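Local coordinates for protein subdomain of Desmoplakin Carboxy-Terminal domain (DPCT) (Homo sapiens, PDB 1LM5) that forms part of the desmoplakin carboxy-terminal region, a plakin-repeat fragment that binds intermediate filaments, at residues 10-15 / 190-195; 36-41 / 165-170; 47-52 / 120-125. All coordinates share one frame; numbering follows the deposited sequence.

Contact 1: residues 10-15 / 190-195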
# COMPACT_ATOMS: atom_id res chain seq x y z
N PRO B 10 -6.34 -9.93 -2.38
CA PRO B 10 -7.67 -10.31 -1.92
C PRO B 10 -8.42 -10.97 -3.08
O PRO B 10 -8.14 -10.72 -4.26
CB PRO B 10 -8.32 -8.97 -1.57
CG PRO B 10 -7.17 -8.07 -1.27
CD PRO B 10 -6.16 -8.46 -2.33
N ILE B 11 -9.36 -11.84 -2.74
CA ILE B 11 -10.17 -12.48 -3.76
C ILE B 11 -10.91 -11.33 -4.41
O ILE B 11 -11.55 -10.53 -3.73
CB ILE B 11 -11.13 -13.46 -3.12
CG1 ILE B 11 -10.32 -14.62 -2.53
CG2 ILE B 11 -12.17 -13.94 -4.13
CD1 ILE B 11 -11.11 -15.52 -1.64
N ALA B 12 -10.81 -11.23 -5.73
CA ALA B 12 -11.42 -10.13 -6.44
C ALA B 12 -12.81 -10.39 -6.97
O ALA B 12 -13.66 -9.50 -6.97
CB ALA B 12 -10.52 -9.72 -7.60
N ALA B 13 -13.03 -11.61 -7.43
CA ALA B 13 -14.30 -11.94 -8.02
C ALA B 13 -14.58 -13.42 -8.01
O ALA B 13 -13.85 -14.22 -7.43
CB ALA B 13 -14.35 -11.40 -9.44
N ILE B 14 -15.63 -13.78 -8.73
CA ILE B 14 -16.11 -15.14 -8.79
C ILE B 14 -15.98 -15.76 -10.16
O ILE B 14 -16.12 -15.08 -11.17
CB ILE B 14 -17.59 -15.14 -8.41
CG1 ILE B 14 -17.74 -14.56 -7.00
CG2 ILE B 14 -18.17 -16.53 -8.53
CD1 ILE B 14 -17.12 -15.43 -5.94
N PHE B 15 -15.67 -17.05 -10.19
CA PHE B 15 -15.63 -17.71 -11.47
C PHE B 15 -16.83 -18.64 -11.44
O PHE B 15 -16.86 -19.61 -10.68
CB PHE B 15 -14.35 -18.51 -11.69
CG PHE B 15 -14.25 -19.07 -13.07
CD1 PHE B 15 -13.92 -18.23 -14.14
CD2 PHE B 15 -14.58 -20.40 -13.32
CE1 PHE B 15 -13.93 -18.72 -15.46
CE2 PHE B 15 -14.60 -20.90 -14.64
CZ PHE B 15 -14.27 -20.06 -15.70
N THR B 190 -5.39 -10.88 -16.15
CA THR B 190 -5.59 -9.84 -15.15
C THR B 190 -4.85 -10.00 -13.83
O THR B 190 -4.61 -9.01 -13.15
CB THR B 190 -7.07 -9.75 -14.81
OG1 THR B 190 -7.45 -10.91 -14.06
CG2 THR B 190 -7.89 -9.69 -16.08
N GLY B 191 -4.51 -11.23 -13.48
CA GLY B 191 -3.84 -11.46 -12.22
C GLY B 191 -4.86 -11.41 -11.10
O GLY B 191 -4.51 -11.55 -9.93
N LEU B 192 -6.13 -11.22 -11.45
CA LEU B 192 -7.21 -11.15 -10.47
C LEU B 192 -7.52 -12.51 -9.86
O LEU B 192 -7.62 -13.52 -10.56
CB LEU B 192 -8.47 -10.60 -11.12
CG LEU B 192 -8.44 -9.11 -11.48
CD1 LEU B 192 -9.71 -8.73 -12.23
CD2 LEU B 192 -8.31 -8.30 -10.19
N ARG B 193 -7.68 -12.51 -8.54
CA ARG B 193 -7.96 -13.74 -7.83
C ARG B 193 -9.44 -14.03 -7.82
O ARG B 193 -10.24 -13.20 -7.37
CB ARG B 193 -7.42 -13.64 -6.42
CG ARG B 193 -7.43 -14.92 -5.64
CD ARG B 193 -6.58 -14.75 -4.39
NE ARG B 193 -5.20 -14.44 -4.75
CZ ARG B 193 -4.31 -15.34 -5.16
NH1 ARG B 193 -4.64 -16.61 -5.26
NH2 ARG B 193 -3.09 -14.95 -5.50
N LEU B 194 -9.80 -15.21 -8.30
CA LEU B 194 -11.20 -15.62 -8.38
C LEU B 194 -11.48 -16.84 -7.54
O LEU B 194 -10.61 -17.70 -7.36
CB LEU B 194 -11.57 -15.96 -9.83
CG LEU B 194 -11.16 -15.02 -10.95
CD1 LEU B 194 -11.83 -15.46 -12.25
CD2 LEU B 194 -11.56 -13.60 -10.60
N LEU B 195 -12.70 -16.91 -7.04
CA LEU B 195 -13.15 -18.05 -6.26
C LEU B 195 -14.23 -18.71 -7.11
O LEU B 195 -15.16 -18.04 -7.56
CB LEU B 195 -13.79 -17.58 -4.96
CG LEU B 195 -13.22 -18.04 -3.63
CD1 LEU B 195 -14.24 -17.74 -2.53
CD2 LEU B 195 -12.89 -19.52 -3.68
O HOH W 1 -7.19 -10.25 -6.89
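Arg193 O is gripped by two successive amides, those of Ala12 and Ala13. Ala12 N donates to Arg193 O at 2.6 Å, which is short, and this donor lies in the carbonyl plane. Ala13 N donates to Arg193 O at 3.2 Å, tilted slightly out of that plane. The backbone twist at Ala12, with psi -37°, turns both N-H groups toward one acceptor. Beyond this point the strands pair in parallel fashion. Leu195 N donates to Ala13 O at 3.0 Å, and Phe15 N donates to Leu195 O at 2.9 Å. Before it, a water bridges the gap. It donates to Pro10 O and accepts from Arg193 N.

The side chains divide between the two faces of the sheet. On one face, Leu194 reaches across with both methyls. Leu194 CD2 rests on Ala13 CB at 3.7 Å. Leu194 CD1 meets Phe15 CB and the Phe15 ring atom CD1. On the other face, Leu195 CB lies 4.1 Å from Ile14 CD1. Ile11 CD1 also reaches Leu195, touching its CG and CD1. Ile11 CG1 stands anti to its carbonyl carbon (chi1 -68°), which sends CD1 to that leucine. The Arg193 chain crosses Ile11 at about a right angle, and its NE bonds to Ser9 OG.

The pair forms the two central strands of a four-stranded mixed sheet and joins the two ends of the modelled chain. Strand 21-23 flanks strand 11-16, and strand 185-186 flanks strand 193-197. Helix 177-183 packs on Ile11 and Leu195 through Ala180.

Contact 2: residues 36-41 / 165-170; sequences SITGQR and ILTCPK
Thr38 and Arg41, one helical turn apart on helix 36-47, meet the short strand 166-167 of a two-stranded antiparallel hairpin. A classic beta bulge opens the hairpin: Ile165 and Leu166 lie opposite the single residue Ile175.

The close-packed part lies around Thr38 and Leu166, both buried. Thr38 OG1 accepts from Thr167 N at 2.8 Å, with an angle of 157° at the hydrogen. The same hydroxyl is also hydrogen-bonded to Asp35 OD1, so the side chain links the start of the helix to the strand. Thr38 CG2 stands anti to its own backbone N (chi1 -66° for OG1), and it lies 4.0 Å from Leu166 CB. Leu166 CD2 then presses on Arg41 CB at 3.6 Å.

The outer part is looser and more exposed. It consists of Arg41 and Ile165, both partly exposed residues. The arginine is extended from CG to NE and runs at a slant across Leu166 and Ile165. Ile37 CG2 sits over the centre of one guanidinium face, 3.5 Å above its plane. Arg117 and Phe121 of helix 112-124 touch both Arg41 and Ile165. Thr167, at the other end beside Thr38, is also partly exposed; its hydroxyl is hydrogen-bonded to Lys174 NZ. At the far tip, Arg41 NH1 donates to a lone pair of Ile165 O at 3.0 Å, with the oxygen only 7° out of the guanidinium plane.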
# COMPACT_ATOMS: atom_id res chain seq x y z
N SER B 36 -25.38 -14.37 0.24
CA SER B 36 -25.14 -12.97 0.55
C SER B 36 -24.18 -12.69 1.70
O SER B 36 -23.51 -11.67 1.70
CB SER B 36 -26.47 -12.27 0.83
OG SER B 36 -26.99 -12.68 2.08
N ILE B 37 -24.14 -13.57 2.69
CA ILE B 37 -23.24 -13.32 3.81
C ILE B 37 -21.79 -13.55 3.38
O ILE B 37 -20.91 -12.73 3.68
CB ILE B 37 -23.57 -14.22 5.01
CG1 ILE B 37 -24.96 -13.85 5.55
CG2 ILE B 37 -22.54 -14.01 6.12
CD1 ILE B 37 -25.42 -14.77 6.67
N THR B 38 -21.56 -14.65 2.69
CA THR B 38 -20.22 -14.94 2.21
C THR B 38 -19.82 -13.84 1.22
O THR B 38 -18.71 -13.33 1.26
CB THR B 38 -20.18 -16.29 1.48
OG1 THR B 38 -20.45 -17.33 2.42
CG2 THR B 38 -18.82 -16.52 0.82
N GLY B 39 -20.74 -13.49 0.33
CA GLY B 39 -20.45 -12.45 -0.65
C GLY B 39 -20.12 -11.16 0.07
O GLY B 39 -19.18 -10.45 -0.29
N GLN B 40 -20.91 -10.83 1.09
CA GLN B 40 -20.64 -9.61 1.83
C GLN B 40 -19.24 -9.66 2.41
O GLN B 40 -18.50 -8.69 2.37
CB GLN B 40 -21.63 -9.45 2.98
CG GLN B 40 -21.33 -8.24 3.83
CD GLN B 40 -22.31 -8.11 4.97
OE1 GLN B 40 -23.52 -8.30 4.78
NE2 GLN B 40 -21.82 -7.77 6.16
N ARG B 41 -18.87 -10.80 2.95
CA ARG B 41 -17.56 -10.90 3.56
C ARG B 41 -16.46 -10.84 2.55
O ARG B 41 -15.41 -10.27 2.84
CB ARG B 41 -17.49 -12.16 4.41
CG ARG B 41 -18.33 -11.94 5.64
CD ARG B 41 -18.60 -13.16 6.45
NE ARG B 41 -19.46 -12.75 7.55
CZ ARG B 41 -19.90 -13.56 8.50
NH1 ARG B 41 -19.56 -14.85 8.49
NH2 ARG B 41 -20.67 -13.08 9.46
N ILE B 165 -15.63 -18.32 8.35
CA ILE B 165 -16.67 -17.33 8.14
C ILE B 165 -17.28 -17.31 6.75
O ILE B 165 -18.19 -16.54 6.49
CB ILE B 165 -16.13 -15.92 8.45
CG1 ILE B 165 -15.02 -15.57 7.46
CG2 ILE B 165 -15.61 -15.87 9.88
CD1 ILE B 165 -14.45 -14.18 7.65
N LEU B 166 -16.77 -18.15 5.86
CA LEU B 166 -17.29 -18.16 4.50
C LEU B 166 -17.87 -19.50 4.10
O LEU B 166 -17.46 -20.54 4.60
CB LEU B 166 -16.17 -17.83 3.50
CG LEU B 166 -15.24 -16.65 3.81
CD1 LEU B 166 -14.26 -16.49 2.65
CD2 LEU B 166 -16.05 -15.38 4.00
N THR B 167 -18.84 -19.45 3.20
CA THR B 167 -19.39 -20.67 2.66
C THR B 167 -18.71 -20.72 1.32
O THR B 167 -18.92 -19.85 0.48
CB THR B 167 -20.90 -20.59 2.45
OG1 THR B 167 -21.55 -20.49 3.72
CG2 THR B 167 -21.39 -21.81 1.71
N CYS B 168 -17.84 -21.71 1.13
CA CYS B 168 -17.12 -21.87 -0.12
C CYS B 168 -18.18 -21.95 -1.21
O CYS B 168 -19.02 -22.84 -1.19
CB CYS B 168 -16.29 -23.16 -0.09
SG CYS B 168 -15.25 -23.41 -1.53
N PRO B 169 -18.16 -21.01 -2.16
CA PRO B 169 -19.13 -20.95 -3.26
C PRO B 169 -19.22 -22.19 -4.12
O PRO B 169 -20.24 -22.42 -4.76
CB PRO B 169 -18.65 -19.75 -4.07
CG PRO B 169 -18.06 -18.87 -3.03
CD PRO B 169 -17.26 -19.84 -2.21
N LYS B 170 -18.16 -22.99 -4.14
CA LYS B 170 -18.20 -24.21 -4.94
C LYS B 170 -18.67 -25.41 -4.11
O LYS B 170 -19.68 -26.04 -4.43
CB LYS B 170 -16.82 -24.50 -5.54
CG LYS B 170 -16.83 -25.70 -6.49
CD LYS B 170 -15.46 -26.05 -7.00
CE LYS B 170 -15.51 -27.26 -7.91
NZ LYS B 170 -14.17 -27.56 -8.50

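Contact 3: residues 47-52 / 120-125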
# COMPACT_ATOMS: atom_id res chain seq x y z
N ALA B 47 -13.20 -4.10 0.79
CA ALA B 47 -13.40 -2.78 1.38
C ALA B 47 -12.36 -2.46 2.44
O ALA B 47 -11.79 -1.37 2.45
CB ALA B 47 -14.80 -2.68 1.98
N CYS B 48 -12.09 -3.40 3.35
CA CYS B 48 -11.14 -3.10 4.41
C CYS B 48 -9.68 -3.14 3.97
O CYS B 48 -8.79 -2.85 4.76
CB CYS B 48 -11.35 -4.03 5.59
SG CYS B 48 -10.73 -5.68 5.33
N THR B 49 -9.44 -3.48 2.71
CA THR B 49 -8.07 -3.50 2.21
C THR B 49 -7.84 -2.42 1.16
O THR B 49 -6.88 -2.48 0.41
CB THR B 49 -7.66 -4.89 1.63
OG1 THR B 49 -8.59 -5.32 0.63
CG2 THR B 49 -7.59 -5.93 2.76
N GLY B 50 -8.73 -1.43 1.11
CA GLY B 50 -8.53 -0.34 0.17
C GLY B 50 -9.65 -0.04 -0.80
O GLY B 50 -9.70 1.05 -1.36
N GLY B 51 -10.54 -1.00 -1.01
CA GLY B 51 -11.64 -0.75 -1.90
C GLY B 51 -12.26 -1.97 -2.53
O GLY B 51 -11.62 -3.01 -2.67
N ILE B 52 -13.53 -1.82 -2.91
CA ILE B 52 -14.24 -2.89 -3.58
C ILE B 52 -13.47 -3.07 -4.88
O ILE B 52 -13.13 -2.09 -5.55
CB ILE B 52 -15.69 -2.47 -3.85
CG1 ILE B 52 -16.39 -2.18 -2.52
CG2 ILE B 52 -16.41 -3.56 -4.62
CD1 ILE B 52 -16.40 -3.39 -1.56
N GLU B 120 -8.22 -9.98 9.86
CA GLU B 120 -7.75 -11.15 9.15
C GLU B 120 -7.66 -10.92 7.66
O GLU B 120 -6.69 -11.31 7.02
CB GLU B 120 -8.66 -12.33 9.45
CG GLU B 120 -8.64 -12.68 10.93
CD GLU B 120 -9.68 -13.69 11.29
OE1 GLU B 120 -10.62 -13.89 10.49
OE2 GLU B 120 -9.57 -14.26 12.39
N PHE B 121 -8.68 -10.27 7.11
CA PHE B 121 -8.70 -9.97 5.70
C PHE B 121 -7.45 -9.17 5.36
O PHE B 121 -6.76 -9.46 4.39
CB PHE B 121 -9.92 -9.12 5.35
CG PHE B 121 -11.22 -9.84 5.45
CD1 PHE B 121 -12.39 -9.13 5.71
CD2 PHE B 121 -11.30 -11.22 5.24
CE1 PHE B 121 -13.63 -9.79 5.75
CE2 PHE B 121 -12.53 -11.89 5.29
CZ PHE B 121 -13.70 -11.17 5.55
N GLN B 122 -7.16 -8.16 6.17
CA GLN B 122 -5.99 -7.33 5.92
C GLN B 122 -4.73 -8.14 6.08
O GLN B 122 -3.86 -8.17 5.21
CB GLN B 122 -5.97 -6.12 6.87
CG GLN B 122 -7.16 -5.18 6.68
CD GLN B 122 -7.20 -4.06 7.70
OE1 GLN B 122 -6.46 -4.08 8.69
NE2 GLN B 122 -8.08 -3.09 7.48
N TYR B 123 -4.63 -8.83 7.21
CA TYR B 123 -3.46 -9.63 7.51
C TYR B 123 -3.11 -10.58 6.37
O TYR B 123 -1.97 -10.61 5.90
CB TYR B 123 -3.70 -10.42 8.79
CG TYR B 123 -2.47 -11.17 9.23
CD1 TYR B 123 -1.44 -10.51 9.88
CD2 TYR B 123 -2.33 -12.53 8.96
CE1 TYR B 123 -0.29 -11.18 10.26
CE2 TYR B 123 -1.19 -13.21 9.33
CZ TYR B 123 -0.17 -12.53 9.98
OH TYR B 123 0.98 -13.19 10.35
N LEU B 124 -4.10 -11.36 5.94
CA LEU B 124 -3.93 -12.33 4.88
C LEU B 124 -3.56 -11.74 3.54
O LEU B 124 -3.04 -12.43 2.68
CB LEU B 124 -5.20 -13.16 4.71
CG LEU B 124 -5.50 -14.20 5.79
CD1 LEU B 124 -6.90 -14.76 5.58
CD2 LEU B 124 -4.44 -15.30 5.74
N THR B 125 -3.82 -10.45 3.36
CA THR B 125 -3.53 -9.83 2.08
C THR B 125 -2.37 -8.85 2.10
O THR B 125 -2.28 -7.97 1.26
CB THR B 125 -4.78 -9.13 1.52
OG1 THR B 125 -5.30 -8.21 2.50
CG2 THR B 125 -5.86 -10.17 1.19
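The Gln122 side chain bonds to the Cys48 backbone: Gln122 NE2 donates to Cys48 O at 2.8 Å. The bond is somewhat bent, 148° at the hydrogen, and the oxygen lies out of the amide plane. Gln122 CG is anti to the carbonyl carbon and the chain beyond it is extended (chi2 175°). This carries the amide past the Cys48 side chain to the carbonyl. The amide has further partners: NE2 also bonds to Ala86 O, and OE1 accepts from Val129 N. Three bonds thus fix its rotation in a buried place.

Cys48 holds SG between its backbone N and carbonyl carbon (chi1 76°), pointing at the Phe121 base. Cys48 SG is 3.5 Å from Phe121 CB and 3.8 Å from Phe121 CD1. Cys48 SG approaches the ring at its edge, 5.1 Å from the Phe121 ring centroid, in a sulfur-aromatic contact. Thr49 sends its methyl to the helix and its hydroxyl back to its own chain. Thr49 CG2 lies 3.8 Å from Gln122 CA and 3.2 Å from Thr125 OG1. That Thr125 hydroxyl is hydrogen-bonded to Arg136 NH2. Thr49 OG1 lies within hydrogen-bonding reach of Ala45 O, its strongest partner, and of Gln46 O. The Thr49 and Thr125 side chains cross at about a right angle.

The turn 47-50 ends helix 36-47 with a Schellman motif whose C-prime residue is Gly50. It rests against the last turn of helix 112-124, so the contact joins the two plectin repeats. Helix 74-88 touches Cys48 through Ala86. Tyr177 of helix 177-183 meets Phe121 edge to face.

In the fold
The three contacts are nested along the chain: contact 3 lies within the loop closed by contact 2, and contact 2 within that closed by contact 1. Their centres are about 14 to 15 Å apart, and each touches the other two. Leu195 of contact 1 packs on Pro169 of contact 2. Pro10 packs on Thr49 and Thr125 of contact 3. Phe121 lies against Arg41 and Ile165. Helix 36-47 links contacts 2 and 3, since one uses its start and the other the turn after its end. Together they bring both ends of the modelled chain and the two plectin repeats into one compact globular unit.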